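Local coordinates for protein phosphoribosylaminoimidazole-succinocarboxamide synthase (Saccharomyces cerevisiae, PDB 2CNQ) that catalyses the ATP-dependent joining of L-aspartate to 4-carboxy-5-aminoimidazole ribotide, giving SAICAR in de novo purine biosynthesis, at residues I213-F218 with S240-N245; K113-E118 with F220-K225; L32-D37 with D104-V109. One frame throughout, in Å; residues are numbered along the deposited sequence.

Contact 1: residues I213-F218 with S240-N245; sequences IADTKF and SSRFWN. With AMZ (aminoimidazole 4-carboxamide ribonucleotide), chain C.
Arg242 and Asp215 meet on one face of the antiparallel beta hairpin formed by strands 211-223 and 228-245, where the hairpin lines the pocket of the ribonucleotide AMZ. Their planes are turned 49° apart; Arg242 NH2 forms a 2.8 Å salt bridge to the syn lone pair of Asp215 OD1, and that oxygen lies in the guanidinium plane. The arginine chain is extended from CG to NE, and the same NH2 reaches AMZ OP2 at 2.7 Å, while C3 of the ribose lies over one guanidinium face. Asp215 divides its oxygens, OD2 accepting from the ribose hydroxyl AMZ O2 at 2.6 Å. A methionine in place of Arg242 would probably leave the phosphate oxygen OP2 and Asp215 OD1 without this shared donor and the carboxylate freer to turn. Gln261 takes a further N-H of the guanidinium, from NH1.

Farther along, Ala214 CB sits over the six-membered ring of Trp244, a CH-pi contact 3.4 Å from the ring centroid and 7° off its normal. On the sheet face opposite Asp215 and Arg242, Ile213 and Phe243 lie side by side, Ile213 CG1 touching the ring edge at CE2. Thr216 OG1, anti to its backbone N (chi1 -164°), comes within 2.7 Å of Ser241 OG, and a water joins Thr216 OG1, Ser240 OG and Lys217 O; Ser240 OG is also hydrogen-bonded to Thr237 N.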
loop_
_atom_site.group_PDB
_atom_site.type_symbol
_atom_site.label_atom_id
_atom_site.label_comp_id
_atom_site.label_asym_id
_atom_site.label_seq_id
_atom_site.Cartn_x
_atom_site.Cartn_y
_atom_site.Cartn_z
ATOM N N ILE A 213 -4.550 12.476 1.999
ATOM C CA ILE A 213 -3.592 11.412 1.857
ATOM C C ILE A 213 -2.286 12.000 2.288
ATOM O O ILE A 213 -1.684 12.782 1.579
ATOM C CB ILE A 213 -3.496 10.911 0.437
ATOM C CG1 ILE A 213 -4.850 10.545 -0.125
ATOM C CG2 ILE A 213 -2.563 9.730 0.419
ATOM C CD1 ILE A 213 -4.824 10.115 -1.530
ATOM N N ALA A 214 -1.848 11.686 3.476
ATOM C CA ALA A 214 -0.662 12.299 3.971
ATOM C C ALA A 214 0.547 11.850 3.199
ATOM O O ALA A 214 1.402 12.641 2.848
ATOM C CB ALA A 214 -0.481 11.976 5.397
ATOM N N ASP A 215 0.606 10.562 2.953
ATOM C CA ASP A 215 1.701 9.958 2.274
ATOM C C ASP A 215 1.244 8.600 1.801
ATOM O O ASP A 215 0.191 8.110 2.164
ATOM C CB ASP A 215 2.934 9.919 3.165
ATOM C CG ASP A 215 2.739 9.227 4.460
ATOM O OD1 ASP A 215 3.483 9.587 5.379
ATOM O OD2 ASP A 215 1.919 8.307 4.540
ATOM N N THR A 216 2.055 8.004 0.962
ATOM C CA THR A 216 1.724 6.715 0.450
ATOM C C THR A 216 2.961 6.088 -0.114
ATOM O O THR A 216 3.881 6.765 -0.497
ATOM C CB THR A 216 0.661 6.827 -0.644
ATOM O OG1 THR A 216 0.081 5.561 -0.873
ATOM C CG2 THR A 216 1.180 7.342 -1.932
ATOM N N LYS A 217 2.927 4.779 -0.180
ATOM C CA LYS A 217 3.943 3.986 -0.795
ATOM C C LYS A 217 3.383 3.310 -1.979
ATOM O O LYS A 217 2.463 2.520 -1.868
ATOM C CB LYS A 217 4.467 2.978 0.199
ATOM C CG LYS A 217 5.556 2.085 -0.339
ATOM C CD LYS A 217 5.104 0.853 -1.062
ATOM C CE LYS A 217 4.494 -0.148 -0.146
ATOM N NZ LYS A 217 3.928 -1.317 -0.862
ATOM N N PHE A 218 3.924 3.621 -3.128
ATOM C CA PHE A 218 3.636 2.911 -4.346
ATOM C C PHE A 218 4.741 1.913 -4.570
ATOM O O PHE A 218 5.833 2.070 -4.103
ATOM C CB PHE A 218 3.622 3.854 -5.523
ATOM C CG PHE A 218 2.597 4.922 -5.487
ATOM C CD1 PHE A 218 1.263 4.629 -5.414
ATOM C CD2 PHE A 218 2.973 6.230 -5.578
ATOM C CE1 PHE A 218 0.340 5.622 -5.476
ATOM C CE2 PHE A 218 2.047 7.236 -5.624
ATOM C CZ PHE A 218 0.739 6.939 -5.573
ATOM N N SER A 240 -0.779 0.972 2.782
ATOM C CA SER A 240 0.260 1.619 2.037
ATOM C C SER A 240 0.296 3.114 2.225
ATOM O O SER A 240 1.158 3.750 1.663
ATOM C CB SER A 240 0.129 1.314 0.580
ATOM O OG SER A 240 -0.950 1.974 0.010
ATOM N N SER A 241 -0.614 3.665 2.988
ATOM C CA SER A 241 -0.817 5.091 3.039
ATOM C C SER A 241 -1.214 5.521 4.379
ATOM O O SER A 241 -1.675 4.729 5.181
ATOM C CB SER A 241 -1.967 5.460 2.111
ATOM O OG SER A 241 -1.855 4.810 0.877
ATOM N N ARG A 242 -1.138 6.825 4.589
ATOM C CA ARG A 242 -1.749 7.449 5.721
ATOM C C ARG A 242 -2.849 8.322 5.231
ATOM O O ARG A 242 -2.668 9.129 4.338
ATOM C CB ARG A 242 -0.755 8.237 6.507
ATOM C CG ARG A 242 0.176 7.364 7.244
ATOM C CD ARG A 242 1.245 8.180 7.870
ATOM N NE ARG A 242 2.149 7.330 8.611
ATOM C CZ ARG A 242 3.455 7.354 8.512
ATOM N NH1 ARG A 242 4.134 6.595 9.326
ATOM N NH2 ARG A 242 4.083 8.089 7.621
ATOM N N PHE A 243 -4.014 8.105 5.812
ATOM C CA PHE A 243 -5.205 8.812 5.471
ATOM C C PHE A 243 -5.705 9.546 6.671
ATOM O O PHE A 243 -5.948 8.938 7.701
ATOM C CB PHE A 243 -6.262 7.845 5.015
ATOM C CG PHE A 243 -5.926 7.092 3.798
ATOM C CD1 PHE A 243 -6.058 5.724 3.756
ATOM C CD2 PHE A 243 -5.520 7.730 2.661
ATOM C CE1 PHE A 243 -5.822 5.027 2.588
ATOM C CE2 PHE A 243 -5.257 7.029 1.514
ATOM C CZ PHE A 243 -5.427 5.675 1.475
ATOM N N TRP A 244 -5.874 10.841 6.506
ATOM C CA TRP A 244 -6.340 11.695 7.554
ATOM C C TRP A 244 -7.645 12.291 7.162
ATOM O O TRP A 244 -7.935 12.529 6.025
ATOM C CB TRP A 244 -5.360 12.805 7.785
ATOM C CG TRP A 244 -4.047 12.345 8.240
ATOM C CD1 TRP A 244 -3.750 11.181 8.862
ATOM C CD2 TRP A 244 -2.839 13.063 8.138
ATOM N NE1 TRP A 244 -2.436 11.137 9.147
ATOM C CE2 TRP A 244 -1.851 12.292 8.725
ATOM C CE3 TRP A 244 -2.495 14.297 7.587
ATOM C CZ2 TRP A 244 -0.554 12.717 8.819
ATOM C CZ3 TRP A 244 -1.215 14.712 7.660
ATOM C CH2 TRP A 244 -0.243 13.920 8.261
ATOM N N ASN A 245 -8.453 12.548 8.155
ATOM C CA ASN A 245 -9.686 13.243 7.943
ATOM C C ASN A 245 -9.409 14.705 7.745
ATOM O O ASN A 245 -8.813 15.356 8.590
ATOM C CB ASN A 245 -10.556 12.999 9.150
ATOM C CG ASN A 245 -11.901 13.581 9.003
ATOM O OD1 ASN A 245 -12.824 12.878 8.576
ATOM N ND2 ASN A 245 -12.062 14.808 9.346
HETATM O O5 AMZ C . 4.875 -1.425 3.051
HETATM C C6 AMZ C . 5.873 -0.738 3.126
HETATM N N2 AMZ C . 7.106 -1.222 3.033
HETATM C C3A AMZ C . 5.770 0.697 3.301
HETATM C C7A AMZ C . 4.614 1.399 3.457
HETATM N N3 AMZ C . 3.319 1.034 3.416
HETATM N N1 AMZ C . 6.818 1.536 3.370
HETATM C C5 AMZ C . 6.324 2.740 3.551
HETATM N N AMZ C . 4.976 2.670 3.624
HETATM C C1 AMZ C . 4.083 3.796 3.748
HETATM C C2 AMZ C . 3.633 4.074 5.151
HETATM C C3 AMZ C . 3.344 5.546 5.107
HETATM O O2 AMZ C . 2.070 5.688 4.521
HETATM O O1 AMZ C . 2.517 3.268 5.467
HETATM O O AMZ C . 4.826 4.924 3.379
HETATM C C AMZ C . 4.420 6.041 4.154
HETATM C C4 AMZ C . 5.602 6.653 4.830
HETATM O O3 AMZ C . 5.984 5.821 5.913
HETATM P P AMZ C . 7.114 6.347 6.909
HETATM O OP1 AMZ C . 8.411 6.314 6.170
HETATM O O4 AMZ C . 7.076 5.349 8.042
HETATM O OP2 AMZ C . 6.784 7.736 7.346
HETATM O O HOH W 1 -0.028 3.331 -2.213
#

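Contact 2: residues K113-E118 with F220-K225; sequences KLIPLE and FGIDEK. With ADP (adenosine-5'-diphosphate), chain B; SO4 (sulfate ion), chain K.
Strands 113-122 and 211-223 run antiparallel as neighbours in the mixed sheet, and this contact joins the beginning of the first to the end of the second. Two backbone bonds hold them, Ile222 N to Lys113 O and Ile115 N to Phe220 O, each 2.8 Å. Between these bonds Leu114 faces Gly221 with their CA atoms 3.9 Å apart; a side chain at the glycine would probably press on Lys113 O. Ile115 leans across the other strand, its CD1 resting 3.9 Å from Phe220 CB and its CG1 against Ile222 CB.

At the exposed end Lys113 and Glu224 cross at about a right angle. In one of two lysine conformers NZ pairs with Glu224 OE2, but the 2.5 Å separation is too short to rely on. One water bridges Lys113 N and Ile222 O, and another accepts from Phe220 N. Leu114 turns away from the partner strand, and its CD1 lies 3.5 Å from ADP O2', helping to line the nucleotide pocket. On the helix-covered side, Ile115 packs on Leu187 and Val191 of helix 185-209 and Val183 of helix 176-183, and Phe220 on Val191 and Ala195; Phe220 also touches the neighbouring strand 228-245.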
loop_
_atom_site.group_PDB
_atom_site.type_symbol
_atom_site.label_atom_id
_atom_site.label_comp_id
_atom_site.label_asym_id
_atom_site.label_seq_id
_atom_site.Cartn_x
_atom_site.Cartn_y
_atom_site.Cartn_z
ATOM N N LYS A 113 8.932 -7.100 -13.542
ATOM C CA LYS A 113 10.169 -6.694 -12.948
ATOM C C LYS A 113 9.906 -5.489 -12.129
ATOM O O LYS A 113 9.375 -4.502 -12.608
ATOM C CB LYS A 113 11.155 -6.385 -14.028
ATOM C CG LYS A 113 12.498 -6.062 -13.468
ATOM C CD LYS A 113 13.531 -5.829 -14.513
ATOM C CE LYS A 113 13.837 -7.073 -15.300
ATOM N NZ LYS A 113 15.094 -6.913 -16.066
ATOM N N LEU A 114 10.251 -5.578 -10.878
ATOM C CA LEU A 114 9.964 -4.521 -9.969
ATOM C C LEU A 114 11.104 -3.568 -9.917
ATOM O O LEU A 114 12.232 -3.938 -10.058
ATOM C CB LEU A 114 9.702 -5.047 -8.565
ATOM C CG LEU A 114 8.584 -6.046 -8.510
ATOM C CD1 LEU A 114 8.441 -6.533 -7.097
ATOM C CD2 LEU A 114 7.342 -5.452 -9.148
ATOM N N ILE A 115 10.801 -2.303 -9.742
ATOM C CA ILE A 115 11.808 -1.319 -9.446
ATOM C C ILE A 115 12.030 -1.417 -7.975
ATOM O O ILE A 115 11.086 -1.393 -7.198
ATOM C CB ILE A 115 11.309 0.058 -9.831
ATOM C CG1 ILE A 115 11.042 0.095 -11.329
ATOM C CG2 ILE A 115 12.309 1.104 -9.430
ATOM C CD1 ILE A 115 10.506 1.407 -11.806
ATOM N N PRO A 116 13.259 -1.594 -7.543
ATOM C CA PRO A 116 13.527 -1.996 -6.187
ATOM C C PRO A 116 13.517 -0.844 -5.205
ATOM O O PRO A 116 14.494 -0.550 -4.532
ATOM C CB PRO A 116 14.903 -2.611 -6.288
ATOM C CG PRO A 116 15.535 -1.794 -7.345
ATOM C CD PRO A 116 14.478 -1.676 -8.357
ATOM N N LEU A 117 12.400 -0.175 -5.137
ATOM C CA LEU A 117 12.205 0.943 -4.250
ATOM C C LEU A 117 10.839 0.877 -3.692
ATOM O O LEU A 117 9.914 0.468 -4.362
ATOM C CB LEU A 117 12.282 2.258 -5.003
ATOM C CG LEU A 117 13.589 2.567 -5.683
ATOM C CD1 LEU A 117 13.421 3.754 -6.585
ATOM C CD2 LEU A 117 14.665 2.818 -4.659
ATOM N N GLU A 118 10.692 1.326 -2.478
ATOM C CA GLU A 118 9.402 1.727 -1.983
ATOM C C GLU A 118 9.232 3.141 -2.456
ATOM O O GLU A 118 9.974 4.032 -2.087
ATOM C CB GLU A 118 9.335 1.692 -0.492
ATOM C CG GLU A 118 9.719 0.414 0.129
ATOM C CD GLU A 118 8.836 -0.748 -0.206
ATOM O OE1 GLU A 118 9.107 -1.813 0.386
ATOM O OE2 GLU A 118 7.907 -0.685 -1.005
ATOM N N PHE A 220 6.361 0.225 -8.116
ATOM C CA PHE A 220 6.397 0.268 -9.546
ATOM C C PHE A 220 7.206 -0.869 -10.076
ATOM O O PHE A 220 8.209 -1.254 -9.508
ATOM C CB PHE A 220 7.096 1.534 -10.005
ATOM C CG PHE A 220 6.380 2.842 -9.763
ATOM C CD1 PHE A 220 5.046 2.929 -9.432
ATOM C CD2 PHE A 220 7.068 4.029 -9.898
ATOM C CE1 PHE A 220 4.463 4.175 -9.272
ATOM C CE2 PHE A 220 6.443 5.250 -9.758
ATOM C CZ PHE A 220 5.162 5.309 -9.466
ATOM N N GLY A 221 6.781 -1.356 -11.203
ATOM C CA GLY A 221 7.547 -2.221 -12.031
ATOM C C GLY A 221 7.975 -1.490 -13.252
ATOM O O GLY A 221 7.630 -0.340 -13.487
ATOM N N ILE A 222 8.748 -2.188 -14.045
ATOM C CA ILE A 222 9.235 -1.635 -15.263
ATOM C C ILE A 222 9.097 -2.700 -16.302
ATOM O O ILE A 222 9.558 -3.805 -16.148
ATOM C CB ILE A 222 10.681 -1.134 -15.107
ATOM C CG1 ILE A 222 11.195 -0.524 -16.404
ATOM C CG2 ILE A 222 11.626 -2.212 -14.601
ATOM C CD1 ILE A 222 10.593 0.774 -16.741
ATOM N N ASP A 223 8.451 -2.349 -17.383
ATOM C CA ASP A 223 8.360 -3.211 -18.532
ATOM C C ASP A 223 9.401 -2.723 -19.472
ATOM O O ASP A 223 9.231 -1.711 -20.161
ATOM C CB ASP A 223 6.998 -3.108 -19.182
ATOM C CG ASP A 223 6.899 -3.961 -20.396
ATOM O OD1 ASP A 223 7.949 -4.363 -20.941
ATOM O OD2 ASP A 223 5.772 -4.240 -20.797
ATOM N N GLU A 224 10.498 -3.449 -19.487
ATOM C CA GLU A 224 11.643 -3.008 -20.255
ATOM C C GLU A 224 11.433 -3.197 -21.765
ATOM O O GLU A 224 12.194 -2.654 -22.560
ATOM C CB GLU A 224 12.923 -3.663 -19.718
ATOM C CG GLU A 224 12.986 -3.625 -18.191
ATOM C CD GLU A 224 14.380 -3.596 -17.617
ATOM O OE1 GLU A 224 15.005 -2.511 -17.628
ATOM O OE2 GLU A 224 14.837 -4.639 -17.120
ATOM N N LYS A 225 10.390 -3.918 -22.158
ATOM C CA LYS A 225 10.077 -4.097 -23.572
ATOM C C LYS A 225 9.385 -2.863 -24.142
ATOM O O LYS A 225 9.672 -2.462 -25.266
ATOM C CB LYS A 225 9.203 -5.331 -23.780
ATOM C CG LYS A 225 9.816 -6.622 -23.251
ATOM C CD LYS A 225 9.127 -7.887 -23.638
ATOM C CE LYS A 225 9.851 -9.144 -23.199
ATOM N NZ LYS A 225 7.518 -9.242 -24.894
HETATM P PB ADP B . 5.541 -7.275 1.652
HETATM O O1B ADP B . 4.936 -5.950 1.676
HETATM O O2B ADP B . 6.905 -7.262 1.104
HETATM O O3B ADP B . 5.560 -8.042 2.882
HETATM P PA ADP B . 3.159 -8.196 0.379
HETATM O O1A ADP B . 2.624 -6.848 0.174
HETATM O O2A ADP B . 2.554 -9.056 1.383
HETATM O O3A ADP B . 4.712 -8.139 0.609
HETATM O "O5'" ADP B . 3.131 -9.009 -0.963
HETATM C "C5'" ADP B . 3.294 -8.462 -2.252
HETATM C "C4'" ADP B . 4.637 -8.857 -2.791
HETATM O "O4'" ADP B . 4.481 -8.961 -4.204
HETATM C "C3'" ADP B . 5.703 -7.828 -2.579
HETATM O "O3'" ADP B . 6.971 -8.436 -2.598
HETATM C "C2'" ADP B . 5.584 -6.983 -3.819
HETATM O "O2'" ADP B . 6.720 -6.227 -4.096
HETATM C "C1'" ADP B . 5.343 -8.035 -4.834
HETATM N N9 ADP B . 4.696 -7.620 -6.043
HETATM C C8 ADP B . 3.714 -6.724 -6.158
HETATM N N7 ADP B . 3.254 -6.630 -7.378
HETATM C C5 ADP B . 3.984 -7.509 -8.084
HETATM C C6 ADP B . 3.989 -7.929 -9.434
HETATM N N6 ADP B . 3.138 -7.430 -10.308
HETATM N N1 ADP B . 4.913 -8.792 -9.839
HETATM C C2 ADP B . 5.741 -9.322 -8.944
HETATM N N3 ADP B . 5.779 -9.069 -7.644
HETATM C C4 ADP B . 4.901 -8.155 -7.234
HETATM S S SO4 K . 4.095 -8.586 -22.823
HETATM O O1 SO4 K . 5.395 -8.655 -22.168
HETATM O O2 SO4 K . 3.628 -7.202 -22.795
HETATM O O3 SO4 K . 4.212 -9.077 -24.198
HETATM O O4 SO4 K . 3.139 -9.400 -22.081
HETATM O O HOH W 2 8.143 -6.115 -16.124
HETATM O O HOH W 3 8.625 -0.460 -6.499
#

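Contact 3: residues L32-D37 with D104-V109; sequences LFVATD and DRSLLV. With ADP (adenosine-5'-diphosphate), chain B.
Asp37 OD2 is gripped by Arg105 NH1 at 2.7 Å and by the backbone N of Gly54. NH1 approaches it from above the carboxylate plane, 62° out of it, yet the oxygen lies in the plane of the guanidinium. Arg105 NH2 reaches the other oxygen, OD1, at 2.9 Å on the syn side, so the arginine holds the carboxylate end-on with both terminal nitrogens. The two planes stand 67° apart. Asp37 OD1 also accepts from the backbone N of Ile3 and of Glu52, so the buried aspartate is ringed by donors that would probably favour its negative charge.

A bend at chi3 (66°) turns NE from the extended line of the arginine chain. Arg105 CD passes 3.3 Å from Ala35 O. NH1 uses its remaining N-H on Ala35 O at 2.8 Å, in the carbonyl plane and on a lone pair, which further fixes the turn of the guanidinium. The backbones of the two segments are joined by Phe33 N to Leu107 O, Leu107 N to Phe33 O, and Ala35 N to Arg105 O. On one side of the sheet Leu32 CD1 packs 3.7 Å from Ser106 CB, and both methyls of Val34 lie against Ser106 OG, which is hydrogen-bonded to Leu102 O. On the other, Phe33 CB touches Val109 CG2, while the phenyl ring brings its edge, at CE2, to within 3.4 Å of ADP O4'. Strands 30-35 and 106-110 are neighbours in a four-stranded antiparallel sheet, 106-110 at its edge; Phe33 belongs to the ADP pocket, while Ser106, Leu107 and Leu108 line a separate AMZ or AMP site.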
loop_
_atom_site.group_PDB
_atom_site.type_symbol
_atom_site.label_atom_id
_atom_site.label_comp_id
_atom_site.label_asym_id
_atom_site.label_seq_id
_atom_site.Cartn_x
_atom_site.Cartn_y
_atom_site.Cartn_z
ATOM N N LEU A 32 -1.237 -15.038 -9.019
ATOM C CA LEU A 32 -2.431 -14.925 -8.217
ATOM C C LEU A 32 -1.988 -14.229 -6.951
ATOM O O LEU A 32 -1.207 -14.744 -6.183
ATOM C CB LEU A 32 -2.989 -16.297 -7.946
ATOM C CG LEU A 32 -4.117 -16.365 -6.977
ATOM C CD1 LEU A 32 -5.264 -15.575 -7.489
ATOM C CD2 LEU A 32 -4.484 -17.795 -6.698
ATOM N N PHE A 33 -2.471 -13.013 -6.780
ATOM C CA PHE A 33 -1.952 -12.090 -5.807
ATOM C C PHE A 33 -3.027 -11.935 -4.744
ATOM O O PHE A 33 -3.978 -11.207 -4.949
ATOM C CB PHE A 33 -1.714 -10.802 -6.596
ATOM C CG PHE A 33 -0.907 -9.770 -5.904
ATOM C CD1 PHE A 33 -1.479 -8.598 -5.470
ATOM C CD2 PHE A 33 0.420 -9.922 -5.772
ATOM C CE1 PHE A 33 -0.698 -7.607 -4.926
ATOM C CE2 PHE A 33 1.212 -8.929 -5.239
ATOM C CZ PHE A 33 0.629 -7.782 -4.810
ATOM N N VAL A 34 -2.881 -12.677 -3.681
ATOM C CA VAL A 34 -3.941 -12.827 -2.723
ATOM C C VAL A 34 -3.619 -12.007 -1.514
ATOM O O VAL A 34 -2.642 -12.262 -0.851
ATOM C CB VAL A 34 -4.145 -14.281 -2.310
ATOM C CG1 VAL A 34 -5.403 -14.357 -1.489
ATOM C CG2 VAL A 34 -4.215 -15.185 -3.511
ATOM N N ALA A 35 -4.447 -11.037 -1.207
ATOM C CA ALA A 35 -4.291 -10.286 0.008
ATOM C C ALA A 35 -5.016 -11.015 1.089
ATOM O O ALA A 35 -6.221 -11.114 1.072
ATOM C CB ALA A 35 -4.806 -8.895 -0.145
ATOM N N THR A 36 -4.270 -11.553 2.018
ATOM C CA THR A 36 -4.835 -12.170 3.170
ATOM C C THR A 36 -5.287 -11.081 4.112
ATOM O O THR A 36 -5.229 -9.914 3.792
ATOM C CB THR A 36 -3.867 -13.115 3.841
ATOM O OG1 THR A 36 -2.900 -12.364 4.558
ATOM C CG2 THR A 36 -3.258 -14.075 2.867
ATOM N N ASP A 37 -5.734 -11.511 5.267
ATOM C CA ASP A 37 -6.171 -10.642 6.316
ATOM C C ASP A 37 -5.123 -10.404 7.345
ATOM O O ASP A 37 -5.402 -9.826 8.373
ATOM C CB ASP A 37 -7.431 -11.188 6.914
ATOM C CG ASP A 37 -8.562 -11.132 5.962
ATOM O OD1 ASP A 37 -9.496 -11.937 6.116
ATOM O OD2 ASP A 37 -8.559 -10.289 5.062
ATOM N N ASP A 104 -12.598 -12.168 -3.891
ATOM C CA ASP A 104 -12.623 -10.775 -3.499
ATOM C C ASP A 104 -11.355 -10.255 -2.929
ATOM O O ASP A 104 -11.273 -9.066 -2.677
ATOM C CB ASP A 104 -13.782 -10.487 -2.560
ATOM C CG ASP A 104 -15.077 -10.762 -3.202
ATOM O OD1 ASP A 104 -15.887 -11.466 -2.599
ATOM O OD2 ASP A 104 -15.266 -10.263 -4.319
ATOM N N ARG A 105 -10.357 -11.095 -2.772
ATOM C CA ARG A 105 -9.110 -10.661 -2.191
ATOM C C ARG A 105 -7.956 -11.029 -3.083
ATOM O O ARG A 105 -6.826 -10.974 -2.667
ATOM C CB ARG A 105 -8.903 -11.275 -0.837
ATOM C CG ARG A 105 -8.906 -12.764 -0.865
ATOM C CD ARG A 105 -8.612 -13.372 0.442
ATOM N NE ARG A 105 -9.631 -13.117 1.432
ATOM C CZ ARG A 105 -9.496 -12.369 2.509
ATOM N NH1 ARG A 105 -8.407 -11.712 2.746
ATOM N NH2 ARG A 105 -10.471 -12.293 3.381
ATOM N N SER A 106 -8.236 -11.377 -4.326
ATOM C CA SER A 106 -7.224 -11.867 -5.210
ATOM C C SER A 106 -7.216 -11.078 -6.460
ATOM O O SER A 106 -8.244 -10.811 -7.061
ATOM C CB SER A 106 -7.483 -13.315 -5.551
ATOM O OG SER A 106 -7.418 -14.112 -4.412
ATOM N N LEU A 107 -6.027 -10.770 -6.908
ATOM C CA LEU A 107 -5.839 -10.154 -8.192
ATOM C C LEU A 107 -5.010 -11.062 -9.025
ATOM O O LEU A 107 -4.055 -11.642 -8.571
ATOM C CB LEU A 107 -5.163 -8.811 -8.056
ATOM C CG LEU A 107 -6.004 -7.829 -7.272
ATOM C CD1 LEU A 107 -5.214 -6.607 -7.010
ATOM C CD2 LEU A 107 -7.258 -7.476 -7.989
ATOM N N LEU A 108 -5.375 -11.149 -10.271
ATOM C CA LEU A 108 -4.585 -11.819 -11.262
ATOM C C LEU A 108 -3.727 -10.749 -11.865
ATOM O O LEU A 108 -4.250 -9.792 -12.405
ATOM C CB LEU A 108 -5.504 -12.429 -12.290
ATOM C CG LEU A 108 -4.846 -13.310 -13.282
ATOM C CD1 LEU A 108 -4.357 -14.556 -12.624
ATOM C CD2 LEU A 108 -5.821 -13.624 -14.370
ATOM N N VAL A 109 -2.429 -10.889 -11.717
ATOM C CA VAL A 109 -1.547 -9.830 -12.103
ATOM C C VAL A 109 -0.451 -10.384 -12.931
ATOM O O VAL A 109 -0.053 -11.522 -12.841
ATOM C CB VAL A 109 -0.978 -9.084 -10.891
ATOM C CG1 VAL A 109 -2.111 -8.555 -10.030
ATOM C CG2 VAL A 109 -0.065 -9.913 -10.091
HETATM P PB ADP B . 5.541 -7.275 1.652
HETATM O O1B ADP B . 4.936 -5.950 1.676
HETATM O O2B ADP B . 6.905 -7.262 1.104
HETATM O O3B ADP B . 5.560 -8.042 2.882
HETATM P PA ADP B . 3.159 -8.196 0.379
HETATM O O1A ADP B . 2.624 -6.848 0.174
HETATM O O2A ADP B . 2.554 -9.056 1.383
HETATM O O3A ADP B . 4.712 -8.139 0.609
HETATM O "O5'" ADP B . 3.131 -9.009 -0.963
HETATM C "C5'" ADP B . 3.294 -8.462 -2.252
HETATM C "C4'" ADP B . 4.637 -8.857 -2.791
HETATM O "O4'" ADP B . 4.481 -8.961 -4.204
HETATM C "C3'" ADP B . 5.703 -7.828 -2.579
HETATM O "O3'" ADP B . 6.971 -8.436 -2.598
HETATM C "C2'" ADP B . 5.584 -6.983 -3.819
HETATM O "O2'" ADP B . 6.720 -6.227 -4.096
HETATM C "C1'" ADP B . 5.343 -8.035 -4.834
HETATM N N9 ADP B . 4.696 -7.620 -6.043
HETATM C C8 ADP B . 3.714 -6.724 -6.158
HETATM N N7 ADP B . 3.254 -6.630 -7.378
HETATM C C5 ADP B . 3.984 -7.509 -8.084
HETATM C C6 ADP B . 3.989 -7.929 -9.434
HETATM N N6 ADP B . 3.138 -7.430 -10.308
HETATM N N1 ADP B . 4.913 -8.792 -9.839
HETATM C C2 ADP B . 5.741 -9.322 -8.944
HETATM N N3 ADP B . 5.779 -9.069 -7.644
HETATM C C4 ADP B . 4.901 -8.155 -7.234
#

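Every touching residue of contacts 1 and 3 is buried, whereas contact 2 runs from a buried apolar part to an exposed end where a lysine and a glutamate approach. Contacts 1 and 2 share strand 211-223 in the mixed sheet, pairing it with strand 228-245 and strand 113-122 respectively, and they touch where Lys217 CD packs on Glu118 OE2. Contact 3 belongs to the separate four-stranded sheet, but strand 106-110 leads directly into strand 113-122, and contacts 2 and 3 both touch ADP. The chemistry differs with place: an arginine-aspartate pair meets a substrate-like nucleotide in contact 1 and is surrounded by protein donors in contact 3, while contact 2 rests on backbone bonds and apolar packing.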